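Local atomic coordinates of interleukin 22 (Danio rerio, PDB entry 4O6K), a protein that is a helical cytokine of the IL-10 family that probably signals in immune defence by binding cell-surface receptors, as human IL-22 does. Residues D15-E26 with K72-R80. Numbering follows the deposited sequence.
Sequences DLAAMTDTARNE and KYPMIRNVR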
ATOM      1  N   ASP A  15      -6.711  -9.964  -6.609  1.00 15.02           N
ATOM      2  CA  ASP A  15      -7.545  -8.776  -6.460  1.00 16.20           C
ATOM      3  C   ASP A  15      -6.735  -7.502  -6.672  1.00 19.14           C
ATOM      4  O   ASP A  15      -7.203  -6.558  -7.307  1.00 18.36           O
ATOM      5  CB  ASP A  15      -8.202  -8.752  -5.077  1.00 16.29           C
ATOM      6  CG  ASP A  15      -9.369  -9.713  -4.969  1.00 21.11           C
ATOM      7  OD1 ASP A  15      -9.850 -10.189  -6.020  1.00 20.81           O
ATOM      8  OD2 ASP A  15      -9.806  -9.991  -3.833  1.00 24.47           O
ATOM      9  N   LEU A  16      -5.521  -7.483  -6.131  1.00 16.71           N
ATOM     10  CA  LEU A  16      -4.627  -6.341  -6.284  1.00 16.60           C
ATOM     11  C   LEU A  16      -4.170  -6.175  -7.729  1.00 16.68           C
ATOM     12  O   LEU A  16      -4.059  -5.055  -8.229  1.00 14.28           O
ATOM     13  CB  LEU A  16      -3.420  -6.486  -5.360  1.00 14.91           C
ATOM     14  CG  LEU A  16      -3.758  -6.343  -3.876  1.00 15.59           C
ATOM     15  CD1 LEU A  16      -2.572  -6.720  -3.023  1.00 16.14           C
ATOM     16  CD2 LEU A  16      -4.203  -4.924  -3.574  1.00 18.95           C
ATOM     17  N   ALA A  17      -3.898  -7.295  -8.389  1.00 15.16           N
ATOM     18  CA  ALA A  17      -3.548  -7.286  -9.805  1.00 15.43           C
ATOM     19  C   ALA A  17      -4.721  -6.778 -10.635  1.00 15.86           C
ATOM     20  O   ALA A  17      -4.538  -6.028 -11.595  1.00 14.13           O
ATOM     21  CB  ALA A  17      -3.131  -8.673 -10.261  1.00 12.68           C
ATOM     22  N   ALA A  18      -5.900  -7.254 -10.302  1.00 16.68           N
ATOM     23  CA  ALA A  18      -7.127  -6.794 -10.909  1.00 19.86           C
ATOM     24  C   ALA A  18      -7.247  -5.265 -10.742  1.00 19.74           C
ATOM     25  O   ALA A  18      -7.484  -4.584 -11.676  1.00 20.97           O
ATOM     26  CB  ALA A  18      -8.327  -7.543 -10.349  1.00 16.85           C
ATOM     27  N   MET A  19      -7.035  -4.769  -9.540  1.00 17.70           N
ATOM     28  CA  MET A  19      -7.108  -3.355  -9.297  1.00 20.54           C
ATOM     29  C   MET A  19      -6.145  -2.582 -10.175  1.00 18.65           C
ATOM     30  O   MET A  19      -6.522  -1.630 -10.741  1.00 22.56           O
ATOM     31  CB  MET A  19      -6.841  -2.985  -7.846  1.00 24.09           C
ATOM     32  CG  MET A  19      -7.991  -3.107  -6.910  1.00 29.66           C
ATOM     33  SD  MET A  19      -7.521  -2.251  -5.432  1.00 45.78           S
ATOM     34  CE  MET A  19      -8.561  -0.900  -5.599  1.00 27.43           C
ATOM     35  N   THR A  20      -4.919  -3.041 -10.258  1.00 16.44           N
ATOM     36  CA  THR A  20      -3.878  -2.450 -11.058  1.00 17.78           C
ATOM     37  C   THR A  20      -4.223  -2.365 -12.526  1.00 20.80           C
ATOM     38  O   THR A  20      -4.104  -1.345 -13.103  1.00 21.46           O
ATOM     39  CB  THR A  20      -2.522  -3.169 -10.861  1.00 17.40           C
ATOM     40  OG1 THR A  20      -2.109  -3.032  -9.514  1.00 20.69           O
ATOM     41  CG2 THR A  20      -1.497  -2.592 -11.716  1.00 21.54           C
ATOM     42  N   ASP A  21      -4.711  -3.453 -13.072  1.00 15.39           N
ATOM     43  CA  ASP A  21      -5.087  -3.538 -14.478  1.00 21.19           C
ATOM     44  C   ASP A  21      -6.178  -2.525 -14.815  1.00 22.02           C
ATOM     45  O   ASP A  21      -6.144  -1.887 -15.867  1.00 25.03           O
ATOM     46  CB  ASP A  21      -5.559  -4.950 -14.829  1.00 18.23           C
ATOM     47  CG  ASP A  21      -5.688  -5.165 -16.324  1.00 18.63           C
ATOM     48  OD1 ASP A  21      -4.915  -4.544 -17.082  1.00 21.86           O
ATOM     49  OD2 ASP A  21      -6.566  -5.950 -16.743  1.00 17.75           O
ATOM     50  N   THR A  22      -7.117  -2.340 -13.919  1.00 23.84           N
ATOM     51  CA  THR A  22      -8.221  -1.408 -14.078  1.00 25.88           C
ATOM     52  C   THR A  22      -7.724   0.033 -14.023  1.00 24.90           C
ATOM     53  O   THR A  22      -7.930   0.763 -14.891  1.00 27.67           O
ATOM     54  CB  THR A  22      -9.325  -1.646 -12.994  1.00 21.01           C
ATOM     55  OG1 THR A  22      -9.922  -2.896 -13.172  1.00 25.17           O
ATOM     56  CG2 THR A  22     -10.365  -0.640 -13.043  1.00 24.81           C
ATOM     57  N   ALA A  23      -7.046   0.396 -12.955  1.00 27.48           N
ATOM     58  CA  ALA A  23      -6.491   1.695 -12.770  1.00 26.92           C
ATOM     59  C   ALA A  23      -5.634   2.086 -13.943  1.00 31.74           C
ATOM     60  O   ALA A  23      -5.664   3.199 -14.331  1.00 37.62           O
ATOM     61  CB  ALA A  23      -5.675   1.741 -11.506  1.00 25.36           C
ATOM     62  N   ARG A  24      -4.858   1.172 -14.492  1.00 30.32           N
ATOM     63  CA  ARG A  24      -3.894   1.526 -15.499  1.00 34.58           C
ATOM     64  C   ARG A  24      -4.456   1.519 -16.931  1.00 38.52           C
ATOM     65  O   ARG A  24      -3.854   2.030 -17.847  1.00 38.71           O
ATOM     66  CB  ARG A  24      -2.618   0.712 -15.339  1.00 33.38           C
ATOM     67  CG  ARG A  24      -2.512  -0.444 -16.267  1.00 37.96           C
ATOM     68  CD  ARG A  24      -1.168  -1.118 -16.204  1.00 43.87           C
ATOM     69  NE  ARG A  24      -1.129  -2.148 -17.210  1.00 52.47           N
ATOM     70  CZ  ARG A  24      -0.714  -1.984 -18.453  1.00 60.88           C
ATOM     71  NH1 ARG A  24      -0.290  -0.806 -18.918  1.00 67.75           N
ATOM     72  NH2 ARG A  24      -0.735  -3.010 -19.245  1.00 54.40           N
ATOM     73  N   ASN A  25      -5.621   0.931 -17.083  1.00 37.88           N
ATOM     74  CA  ASN A  25      -6.402   1.084 -18.284  1.00 38.83           C
ATOM     75  C   ASN A  25      -7.194   2.389 -18.282  1.00 43.72           C
ATOM     76  O   ASN A  25      -8.272   2.418 -18.801  1.00 52.57           O
ATOM     77  CB  ASN A  25      -7.351  -0.097 -18.432  1.00 36.42           C
ATOM     78  CG  ASN A  25      -7.841  -0.277 -19.836  1.00 36.83           C
ATOM     79  OD1 ASN A  25      -7.064  -0.380 -20.750  1.00 38.67           O
ATOM     80  ND2 ASN A  25      -9.135  -0.335 -20.002  1.00 38.25           N
ATOM     81  N   GLU A  26      -6.678   3.444 -17.660  1.00 45.93           N
ATOM     82  CA  GLU A  26      -7.249   4.784 -17.621  1.00 50.72           C
ATOM     83  C   GLU A  26      -6.212   5.825 -18.025  1.00 51.39           C
ATOM     84  O   GLU A  26      -5.009   5.594 -17.907  1.00 51.05           O
ATOM     85  CB  GLU A  26      -7.785   5.095 -16.224  1.00 48.88           C
ATOM     86  CG  GLU A  26      -8.805   4.092 -15.720  1.00 45.19           C
ATOM     87  CD  GLU A  26     -10.228   4.505 -16.038  1.00 53.60           C
ATOM     88  OE1 GLU A  26     -10.930   3.743 -16.735  1.00 50.53           O
ATOM     89  OE2 GLU A  26     -10.652   5.581 -15.567  1.00 56.86           O
ATOM     90  N   LYS A  72     -16.249   1.215 -10.081  1.00 34.73           N
ATOM     91  CA  LYS A  72     -15.051   0.976 -10.880  1.00 32.17           C
ATOM     92  C   LYS A  72     -14.183  -0.159 -10.346  1.00 29.97           C
ATOM     93  O   LYS A  72     -13.559  -0.892 -11.116  1.00 27.59           O
ATOM     94  CB  LYS A  72     -14.207   2.245 -10.973  1.00 31.72           C
ATOM     95  CG  LYS A  72     -13.032   2.082 -11.911  1.00 35.02           C
ATOM     96  CD  LYS A  72     -12.233   3.349 -12.084  1.00 35.37           C
ATOM     97  CE  LYS A  72     -11.222   3.144 -13.185  1.00 39.40           C
ATOM     98  NZ  LYS A  72     -11.900   2.705 -14.436  1.00 47.11           N
ATOM     99  N   TYR A  73     -14.152  -0.310  -9.028  1.00 31.91           N
ATOM    100  CA  TYR A  73     -13.336  -1.341  -8.405  1.00 28.25           C
ATOM    101  C   TYR A  73     -14.203  -2.180  -7.482  1.00 27.30           C
ATOM    102  O   TYR A  73     -14.244  -1.936  -6.280  1.00 26.61           O
ATOM    103  CB  TYR A  73     -12.183  -0.725  -7.607  1.00 27.96           C
ATOM    104  CG  TYR A  73     -11.276   0.200  -8.391  1.00 30.02           C
ATOM    105  CD1 TYR A  73     -10.289  -0.298  -9.232  1.00 25.28           C
ATOM    106  CD2 TYR A  73     -11.396   1.578  -8.266  1.00 27.89           C
ATOM    107  CE1 TYR A  73      -9.458   0.554  -9.939  1.00 23.86           C
ATOM    108  CE2 TYR A  73     -10.572   2.435  -8.966  1.00 25.50           C
ATOM    109  CZ  TYR A  73      -9.605   1.920  -9.800  1.00 27.48           C
ATOM    110  OH  TYR A  73      -8.783   2.775 -10.498  1.00 28.83           O
ATOM    111  N   PRO A  74     -14.910  -3.172  -8.045  1.00 28.24           N
ATOM    112  CA  PRO A  74     -15.806  -4.015  -7.248  1.00 28.76           C
ATOM    113  C   PRO A  74     -15.091  -4.726  -6.101  1.00 24.46           C
ATOM    114  O   PRO A  74     -15.733  -5.108  -5.123  1.00 26.12           O
ATOM    115  CB  PRO A  74     -16.326  -5.032  -8.270  1.00 27.84           C
ATOM    116  CG  PRO A  74     -16.219  -4.331  -9.580  1.00 29.11           C
ATOM    117  CD  PRO A  74     -14.965  -3.512  -9.478  1.00 28.08           C
ATOM    118  N   MET A  75     -13.779  -4.896  -6.223  1.00 23.70           N
ATOM    119  CA  MET A  75     -13.000  -5.607  -5.217  1.00 21.85           C
ATOM    120  C   MET A  75     -12.406  -4.703  -4.131  1.00 23.87           C
ATOM    121  O   MET A  75     -11.893  -5.202  -3.130  1.00 22.61           O
ATOM    122  CB  MET A  75     -11.870  -6.388  -5.891  1.00 24.67           C
ATOM    123  CG  MET A  75     -10.779  -5.507  -6.472  1.00 23.54           C
ATOM    124  SD  MET A  75     -11.309  -4.524  -7.889  1.00 24.93           S
ATOM    125  CE  MET A  75     -11.501  -5.800  -9.131  1.00 26.61           C
ATOM    126  N   ILE A  76     -12.474  -3.385  -4.323  1.00 22.19           N
ATOM    127  CA  ILE A  76     -11.754  -2.448  -3.453  1.00 24.85           C
ATOM    128  C   ILE A  76     -12.191  -2.537  -1.988  1.00 22.11           C
ATOM    129  O   ILE A  76     -11.387  -2.317  -1.081  1.00 19.94           O
ATOM    130  CB  ILE A  76     -11.904  -0.980  -3.943  1.00 26.36           C
ATOM    131  CG1 ILE A  76     -10.868  -0.079  -3.265  1.00 25.36           C
ATOM    132  CG2 ILE A  76     -13.313  -0.447  -3.706  1.00 26.54           C
ATOM    133  CD1 ILE A  76     -10.850   1.337  -3.796  1.00 24.20           C
ATOM    134  N   ARG A  77     -13.458  -2.871  -1.761  1.00 22.41           N
ATOM    135  CA  ARG A  77     -13.986  -3.005  -0.408  1.00 23.65           C
ATOM    136  C   ARG A  77     -13.345  -4.190   0.307  1.00 23.50           C
ATOM    137  O   ARG A  77     -12.907  -4.070   1.452  1.00 22.03           O
ATOM    138  CB  ARG A  77     -15.509  -3.145  -0.439  1.00 28.96           C
ATOM    139  CG  ARG A  77     -16.144  -3.368   0.923  1.00 31.82           C
ATOM    140  CD  ARG A  77     -17.594  -3.799   0.772  1.00 39.52           C
ATOM    141  NE  ARG A  77     -17.718  -5.126   0.178  1.00 44.31           N
ATOM    142  CZ  ARG A  77     -17.764  -6.260   0.869  1.00 46.75           C
ATOM    143  NH1 ARG A  77     -17.693  -6.237   2.193  1.00 43.79           N
ATOM    144  NH2 ARG A  77     -17.881  -7.418   0.236  1.00 54.01           N
ATOM    145  N   ASN A  78     -13.295  -5.330  -0.371  1.00 20.61           N
ATOM    146  CA  ASN A  78     -12.692  -6.527   0.200  1.00 25.69           C
ATOM    147  C   ASN A  78     -11.184  -6.381   0.356  1.00 20.00           C
ATOM    148  O   ASN A  78     -10.604  -6.857   1.332  1.00 23.16           O
ATOM    149  CB  ASN A  78     -13.009  -7.747  -0.667  1.00 27.93           C
ATOM    150  CG  ASN A  78     -12.853  -9.053   0.086  1.00 30.25           C
ATOM    151  OD1 ASN A  78     -13.711  -9.428   0.885  1.00 41.51           O
ATOM    152  ND2 ASN A  78     -11.752  -9.753  -0.166  1.00 31.81           N
ATOM    153  N   VAL A  79     -10.552  -5.723  -0.612  1.00 19.99           N
ATOM    154  CA  VAL A  79      -9.125  -5.428  -0.533  1.00 20.39           C
ATOM    155  C   VAL A  79      -8.795  -4.563   0.679  1.00 19.13           C
ATOM    156  O   VAL A  79      -7.914  -4.904   1.469  1.00 18.99           O
ATOM    157  CB  VAL A  79      -8.626  -4.725  -1.810  1.00 21.32           C
ATOM    158  CG1 VAL A  79      -7.204  -4.218  -1.619  1.00 14.74           C
ATOM    159  CG2 VAL A  79      -8.709  -5.669  -2.999  1.00 22.41           C
ATOM    160  N   ARG A  80      -9.513  -3.451   0.828  1.00 18.05           N
ATOM    161  CA  ARG A  80      -9.291  -2.526   1.937  1.00 22.06           C
ATOM    162  C   ARG A  80      -9.436  -3.206   3.294  1.00 20.19           C
ATOM    163  O   ARG A  80      -8.616  -3.000   4.190  1.00 19.42           O
ATOM    164  CB  ARG A  80     -10.251  -1.337   1.848  1.00 20.74           C
ATOM    165  CG  ARG A  80     -10.032  -0.294   2.937  1.00 23.65           C
ATOM    166  CD  ARG A  80     -11.101   0.793   2.928  1.00 20.10           C
ATOM    167  NE  ARG A  80     -12.442   0.269   3.170  1.00 21.45           N
ATOM    168  CZ  ARG A  80     -13.354   0.089   2.220  1.00 19.73           C
ATOM    169  NH1 ARG A  80     -13.072   0.397   0.962  1.00 19.25           N
ATOM    170  NH2 ARG A  80     -14.550  -0.393   2.529  1.00 21.80           N
TER
HETATM  171  O   HOH W   1      -8.936 -10.746  -1.647  1.00 38.19           O
HETATM  172  O   HOH W   2     -12.054  -3.011 -11.503  1.00 27.55           O
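Met19 is the bump on which this contact turns, and Tyr73 and Ile76 form its hollow. Its side chain leaves helix 10-24 and runs past Met75 in the opposite direction, CG against CG at 3.7 Å, then bends at chi3 (109°) to push its methyl between Tyr73 and Ile76, while Val79 CG1 stands by the sulfur. The fit is tight: Met19 CE lies 3.4 Å from Ile76 CG1, closer than carbons usually pack, and the two side chains cross at about a right angle. An unbranched, flexible methionine suits a socket entered round a corner. Met75 answers from the type I turn of Tyr73 to Ile76, folded at chi2 and chi3, and sets its CE on the small Ala18 CB at 3.8 Å. Val79, branched at CB, straddles the helix surface, CG1 against Leu16 CD2 and CG2 against Asp15 CB. Tyr73 lies along the helix instead: Thr22 CG2 comes obliquely to CE1 at 3.4 Å, Met19 O sits at the ring edge, and OH reaches the slim Ala23 before bonding Asn124. Ile127 of helix 119-128 touches both Met19 and Tyr73, extending this apolar layer into the helical bundle.

Polar groups fringe the contact. One water links Thr22 OG1 to Lys72 O, and another donates to Asp15 OD2 and weakly accepts from Asn78 ND2. Lys72 runs extended, its CG above one face of the Tyr73 ring, toward the rim, until a bend at chi4 (55°) turns NZ onto Glu26. The resulting salt bridge, NZ to Glu26 OE1, spans 2.7 Å. NZ stands well above the carboxylate plane (83° out of it). A leucine in place of Lys72 would probably leave the Glu26 carboxylate without this mate and the residues after helix 10-24 less tightly tied. The chemistry thus implies a contact held chiefly by close-fitting apolar side chains, with the salt bridge and water links at its margin.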